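Local coordinates for calcium uptake protein 2, mitochondrial (Homo sapiens, PDB 6LB7) that probably senses calcium through its EF-hands and so regulates calcium uptake into mitochondria through the calcium uniporter, at residues B[257-262]-B[267-272]; B[298-303]-B[308-313]. One frame throughout, in Å; residues are numbered along the deposited sequence.

Contact 1. Residues B[257-262]-B[267-272]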
loop_
_atom_site.group_PDB
_atom_site.type_symbol
_atom_site.label_atom_id
_atom_site.label_comp_id
_atom_site.label_asym_id
_atom_site.label_seq_id
_atom_site.Cartn_x
_atom_site.Cartn_y
_atom_site.Cartn_z
ATOM N N ILE B 257 0.566 -8.014 -7.421
ATOM C CA ILE B 257 -0.812 -8.436 -7.168
ATOM C C ILE B 257 -1.398 -9.095 -8.409
ATOM O O ILE B 257 -2.078 -10.119 -8.324
ATOM C CB ILE B 257 -1.673 -7.238 -6.715
ATOM C CG1 ILE B 257 -1.320 -6.813 -5.282
ATOM C CG2 ILE B 257 -3.165 -7.577 -6.832
ATOM C CD1 ILE B 257 -1.699 -5.368 -4.951
ATOM N N ALA B 258 -1.159 -8.508 -9.583
ATOM C CA ALA B 258 -1.654 -9.117 -10.808
ATOM C C ALA B 258 -1.009 -10.479 -11.035
ATOM O O ALA B 258 -1.699 -11.450 -11.364
ATOM C CB ALA B 258 -1.410 -8.182 -11.991
ATOM N N MET B 259 0.310 -10.584 -10.804
ATOM C CA MET B 259 0.986 -11.875 -10.947
ATOM C C MET B 259 0.396 -12.918 -10.005
ATOM O O MET B 259 0.225 -14.082 -10.388
ATOM C CB MET B 259 2.488 -11.735 -10.690
ATOM C CG MET B 259 3.265 -11.052 -11.828
ATOM S SD MET B 259 3.053 -11.921 -13.407
ATOM C CE MET B 259 2.050 -10.772 -14.304
ATOM N N GLN B 260 0.079 -12.523 -8.770
ATOM C CA GLN B 260 -0.477 -13.480 -7.827
ATOM C C GLN B 260 -1.875 -13.904 -8.235
ATOM O O GLN B 260 -2.260 -15.059 -8.023
ATOM C CB GLN B 260 -0.511 -12.899 -6.414
ATOM C CG GLN B 260 -0.797 -13.951 -5.351
ATOM C CD GLN B 260 -0.951 -13.371 -3.962
ATOM O OE1 GLN B 260 -1.698 -12.409 -3.754
ATOM N NE2 GLN B 260 -0.241 -13.951 -2.997
ATOM N N MET B 261 -2.647 -13.003 -8.838
ATOM C CA MET B 261 -3.991 -13.398 -9.234
ATOM C C MET B 261 -3.962 -14.408 -10.374
ATOM O O MET B 261 -4.766 -15.348 -10.386
ATOM C CB MET B 261 -4.810 -12.164 -9.590
ATOM C CG MET B 261 -5.307 -11.412 -8.343
ATOM S SD MET B 261 -6.093 -9.889 -8.865
ATOM C CE MET B 261 -6.586 -9.161 -7.302
ATOM N N PHE B 262 -3.040 -14.250 -11.332
ATOM C CA PHE B 262 -2.865 -15.287 -12.349
ATOM C C PHE B 262 -2.455 -16.607 -11.712
ATOM O O PHE B 262 -2.948 -17.672 -12.094
ATOM C CB PHE B 262 -1.809 -14.880 -13.374
ATOM C CG PHE B 262 -2.294 -13.920 -14.413
ATOM C CD1 PHE B 262 -3.523 -14.086 -15.009
ATOM C CD2 PHE B 262 -1.503 -12.843 -14.798
ATOM C CE1 PHE B 262 -3.971 -13.211 -15.965
ATOM C CE2 PHE B 262 -1.946 -11.954 -15.764
ATOM C CZ PHE B 262 -3.180 -12.141 -16.348
ATOM N N ARG B 267 -3.377 -19.779 -14.057
ATOM C CA ARG B 267 -3.153 -19.364 -15.434
ATOM C C ARG B 267 -1.671 -19.108 -15.636
ATOM O O ARG B 267 -1.102 -18.239 -14.957
ATOM C CB ARG B 267 -3.961 -18.119 -15.779
ATOM C CG ARG B 267 -5.342 -18.443 -16.313
ATOM C CD ARG B 267 -6.120 -17.207 -16.719
ATOM N NE ARG B 267 -5.632 -16.594 -17.949
ATOM C CZ ARG B 267 -6.085 -15.428 -18.401
ATOM N NH1 ARG B 267 -7.025 -14.782 -17.717
ATOM N NH2 ARG B 267 -5.606 -14.903 -19.523
ATOM N N PRO B 268 -1.001 -19.848 -16.510
ATOM C CA PRO B 268 0.405 -19.547 -16.785
ATOM C C PRO B 268 0.547 -18.140 -17.346
ATOM O O PRO B 268 -0.303 -17.658 -18.105
ATOM C CB PRO B 268 0.804 -20.614 -17.814
ATOM C CG PRO B 268 -0.243 -21.684 -17.696
ATOM C CD PRO B 268 -1.504 -20.968 -17.318
ATOM N N VAL B 269 1.636 -17.482 -16.963
ATOM C CA VAL B 269 1.895 -16.109 -17.380
ATOM C C VAL B 269 2.669 -16.189 -18.691
ATOM O O VAL B 269 3.902 -16.224 -18.722
ATOM C CB VAL B 269 2.644 -15.323 -16.311
ATOM C CG1 VAL B 269 2.833 -13.886 -16.770
ATOM C CG2 VAL B 269 1.868 -15.374 -15.035
ATOM N N ARG B 270 1.935 -16.232 -19.791
ATOM C CA ARG B 270 2.559 -16.086 -21.086
ATOM C C ARG B 270 2.561 -14.617 -21.461
ATOM O O ARG B 270 2.155 -13.739 -20.693
ATOM C CB ARG B 270 1.843 -16.910 -22.153
ATOM C CG ARG B 270 2.074 -18.383 -22.036
ATOM C CD ARG B 270 1.369 -19.117 -23.156
ATOM N NE ARG B 270 0.748 -20.320 -22.625
ATOM C CZ ARG B 270 1.406 -21.438 -22.346
ATOM N NH1 ARG B 270 2.713 -21.531 -22.562
ATOM N NH2 ARG B 270 0.745 -22.474 -21.847
ATOM N N LEU B 271 2.979 -14.352 -22.685
ATOM C CA LEU B 271 3.220 -12.969 -23.042
ATOM C C LEU B 271 1.933 -12.153 -22.966
ATOM O O LEU B 271 1.942 -11.025 -22.456
ATOM C CB LEU B 271 3.873 -12.932 -24.420
ATOM C CG LEU B 271 4.317 -11.699 -25.076
ATOM C CD1 LEU B 271 3.196 -10.995 -25.463
ATOM C CD2 LEU B 271 5.166 -10.827 -24.226
ATOM N N ALA B 272 0.784 -12.721 -23.375
ATOM C CA ALA B 272 -0.479 -11.992 -23.273
ATOM C C ALA B 272 -0.849 -11.683 -21.821
ATOM O O ALA B 272 -1.409 -10.617 -21.532
ATOM C CB ALA B 272 -1.611 -12.777 -23.944
#

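Contact 2. Residues B[298-303]-B[308-313]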
loop_
_atom_site.group_PDB
_atom_site.type_symbol
_atom_site.label_atom_id
_atom_site.label_comp_id
_atom_site.label_asym_id
_atom_site.label_seq_id
_atom_site.Cartn_x
_atom_site.Cartn_y
_atom_site.Cartn_z
ATOM N N PHE B 298 13.877 -15.132 -18.282
ATOM C CA PHE B 298 13.119 -15.700 -17.176
ATOM C C PHE B 298 12.084 -16.741 -17.617
ATOM O O PHE B 298 11.248 -17.139 -16.807
ATOM C CB PHE B 298 12.442 -14.580 -16.373
ATOM C CG PHE B 298 13.418 -13.610 -15.729
ATOM C CD1 PHE B 298 13.707 -12.392 -16.337
ATOM C CD2 PHE B 298 14.029 -13.914 -14.518
ATOM C CE1 PHE B 298 14.593 -11.492 -15.760
ATOM C CE2 PHE B 298 14.922 -13.017 -13.928
ATOM C CZ PHE B 298 15.199 -11.804 -14.548
ATOM N N ASP B 299 12.106 -17.195 -18.869
ATOM C CA ASP B 299 11.367 -18.420 -19.201
ATOM C C ASP B 299 12.304 -19.569 -18.873
ATOM O O ASP B 299 13.172 -19.942 -19.664
ATOM C CB ASP B 299 10.907 -18.451 -20.655
ATOM C CG ASP B 299 10.312 -19.815 -21.060
ATOM O OD1 ASP B 299 10.058 -20.664 -20.182
ATOM O OD2 ASP B 299 10.079 -20.035 -22.263
ATOM N N LEU B 300 12.144 -20.103 -17.663
ATOM C CA LEU B 300 13.075 -21.068 -17.097
ATOM C C LEU B 300 12.675 -22.518 -17.354
ATOM O O LEU B 300 13.477 -23.416 -17.073
ATOM C CB LEU B 300 13.214 -20.845 -15.585
ATOM C CG LEU B 300 13.729 -19.469 -15.140
ATOM C CD1 LEU B 300 14.024 -19.468 -13.651
ATOM C CD2 LEU B 300 14.952 -19.016 -15.929
ATOM N N ASP B 301 11.469 -22.766 -17.879
ATOM C CA ASP B 301 10.986 -24.121 -18.121
ATOM C C ASP B 301 10.965 -24.501 -19.592
ATOM O O ASP B 301 10.822 -25.687 -19.902
ATOM C CB ASP B 301 9.574 -24.305 -17.540
ATOM C CG ASP B 301 9.547 -24.175 -16.037
ATOM O OD1 ASP B 301 10.597 -24.431 -15.410
ATOM O OD2 ASP B 301 8.486 -23.815 -15.481
ATOM N N GLY B 302 11.106 -23.539 -20.499
ATOM C CA GLY B 302 11.111 -23.817 -21.916
ATOM C C GLY B 302 9.748 -23.889 -22.567
ATOM O O GLY B 302 9.667 -24.206 -23.761
ATOM N N ASP B 303 8.674 -23.606 -21.833
ATOM C CA ASP B 303 7.329 -23.664 -22.382
ATOM C C ASP B 303 6.739 -22.282 -22.625
ATOM O O ASP B 303 5.512 -22.140 -22.693
ATOM C CB ASP B 303 6.419 -24.476 -21.460
ATOM C CG ASP B 303 5.299 -25.154 -22.218
ATOM O OD1 ASP B 303 5.476 -25.404 -23.432
ATOM O OD2 ASP B 303 4.231 -25.409 -21.616
ATOM N N HIS B 308 7.622 -15.894 -13.058
ATOM C CA HIS B 308 7.367 -14.506 -12.689
ATOM C C HIS B 308 7.826 -14.201 -11.274
ATOM O O HIS B 308 8.157 -13.049 -10.969
ATOM C CB HIS B 308 5.885 -14.180 -12.858
ATOM C CG HIS B 308 4.972 -15.155 -12.185
ATOM N ND1 HIS B 308 4.645 -15.068 -10.851
ATOM C CD2 HIS B 308 4.307 -16.232 -12.668
ATOM C CE1 HIS B 308 3.825 -16.054 -10.537
ATOM N NE2 HIS B 308 3.607 -16.777 -11.619
ATOM N N GLU B 309 7.875 -15.213 -10.408
ATOM C CA GLU B 309 8.398 -15.001 -9.063
ATOM C C GLU B 309 9.882 -14.652 -9.104
ATOM O O GLU B 309 10.342 -13.789 -8.351
ATOM C CB GLU B 309 8.152 -16.247 -8.208
ATOM C CG GLU B 309 6.670 -16.618 -8.024
ATOM C CD GLU B 309 6.190 -17.728 -8.975
ATOM O OE1 GLU B 309 6.754 -17.883 -10.090
ATOM O OE2 GLU B 309 5.241 -18.454 -8.600
ATOM N N GLU B 310 10.652 -15.319 -9.974
ATOM C CA GLU B 310 12.070 -15.004 -10.089
ATOM C C GLU B 310 12.276 -13.644 -10.747
ATOM O O GLU B 310 13.140 -12.872 -10.317
ATOM C CB GLU B 310 12.801 -16.098 -10.861
ATOM C CG GLU B 310 13.072 -17.350 -10.048
ATOM C CD GLU B 310 11.941 -18.365 -10.135
ATOM O OE1 GLU B 310 10.801 -17.982 -10.506
ATOM O OE2 GLU B 310 12.200 -19.552 -9.832
ATOM N N PHE B 311 11.480 -13.327 -11.774
ATOM C CA PHE B 311 11.530 -12.000 -12.383
ATOM C C PHE B 311 11.296 -10.915 -11.334
ATOM O O PHE B 311 12.113 -10.004 -11.167
ATOM C CB PHE B 311 10.493 -11.925 -13.506
ATOM C CG PHE B 311 10.371 -10.564 -14.153
ATOM C CD1 PHE B 311 11.480 -9.923 -14.691
ATOM C CD2 PHE B 311 9.134 -9.953 -14.257
ATOM C CE1 PHE B 311 11.352 -8.685 -15.304
ATOM C CE2 PHE B 311 8.994 -8.724 -14.872
ATOM C CZ PHE B 311 10.111 -8.084 -15.396
ATOM N N LEU B 312 10.195 -11.036 -10.585
ATOM C CA LEU B 312 9.871 -10.094 -9.522
ATOM C C LEU B 312 11.000 -9.977 -8.497
ATOM O O LEU B 312 11.278 -8.887 -7.984
ATOM C CB LEU B 312 8.571 -10.539 -8.852
ATOM C CG LEU B 312 7.913 -9.503 -7.960
ATOM C CD1 LEU B 312 7.470 -8.304 -8.796
ATOM C CD2 LEU B 312 6.745 -10.140 -7.221
ATOM N N GLY B 313 11.672 -11.086 -8.194
ATOM C CA GLY B 313 12.812 -11.013 -7.301
ATOM C C GLY B 313 13.929 -10.138 -7.837
ATOM O O GLY B 313 14.482 -9.309 -7.107
#

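Contact 1. Residues B[257-262]-B[267-272]
Phe-262 and Arg-267 bring the two backbones closest, with their CA atoms 5.1 Å apart, where helix 252-264 gives way to the turn before helix 271-282. This helix-loop-helix fits the first member of an EF-hand pair with a shortened loop: Val-269 shares backbone hydrogen bonds with Leu-306 of the following loop, as paired EF-hand loops do. The closure is made by Arg-267 N, which donates to Phe-262 O at 2.9 Å with an N-H...O angle of 165°, a nearly straight bond spanning five residues. Val-269 then centres an inverse gamma turn that leads to Arg-270, the N-cap of helix 271-282.

The guanidinium of Arg-267 lies beside the Phe-262 ring with the planes 70° apart. Phe-262 CE1 stands over the centre of the guanidinium, 3.9 Å from Arg-267 CZ, whereas Arg-267 NH1 comes to the edge of the ring. The bend at chi3 (73°) turns the end of Arg-267 out of line with its extended stem, and a salt bridge from NH2 to Glu-273 holds the group to the second helix. The Met-259 and Val-269 side chains cross at about a right angle, the sulfur touching both methyls; Val-269 CG2 additionally packs 4.1 Å from Phe-262 CB. Met-259 SD lies 3.9 Å from Val-269 CG1, and Met-259 CE is 4.0 Å from that same methyl.

Contact 2. Residues B[298-303]-B[308-313]
Glu-310 meets the loop first, near Leu-300: its carboxylate carbon CD lies 4.2 Å from Leu-300 CD1, a loose approach, and the backbone O of Glu-310 lies 4.0 Å from Phe-298 CE2, set obliquely to that ring. No hydrogen bond joins the two segments. In sequence this is an EF-hand loop, with Asp-299, Asp-301 and Asp-303 at alternate positions and Glu-310 at the twelfth, although the calcium ion seen in this structure sits in another loop, at Asp-109 to Glu-120. An Asx motif shapes the loop here: Gly-302 N donates to Asp-299 OD1 at 3.1 Å, arriving from above the carboxylate plane, and Gly-302 takes a positive phi. Next along helix 308-320, Phe-311 covers one face of the Phe-298 ring with its own backbone. Phe-311 CA lies 4.0 Å from the centroid of the Phe-298 ring, 19° off its normal, a CH-pi contact. With CG anti to the backbone N (chi1 176°), the Phe-311 ring brings an edge to that same face; the two planes meet obliquely, at 59°, and Phe-311 CD1 reaches to 3.6 Å from Phe-298 CE1.

Overall arrangement
Contact 1 and contact 2 follow one another along the chain, with centres about 12 Å apart, and each closes one helix-loop-helix of what looks like an EF-hand pair. They join different elements: contact 1 links helix 252-264 to the start of helix 271-282, contact 2 the loop that follows helix 288-298 to helix 308-320. Contact 1 is the more buried, though Arg-267 is exposed, and combines a backbone hydrogen bond with apolar packing; contact 2 is partly buried, has no hydrogen bond between its segments and rests mainly on Phe-298 against Phe-311. His-308 connects them, with CB 3.7 Å from Met-259 SD. Another protein chain packs against segment 257-262, whereas none in the assembly touches contact 2.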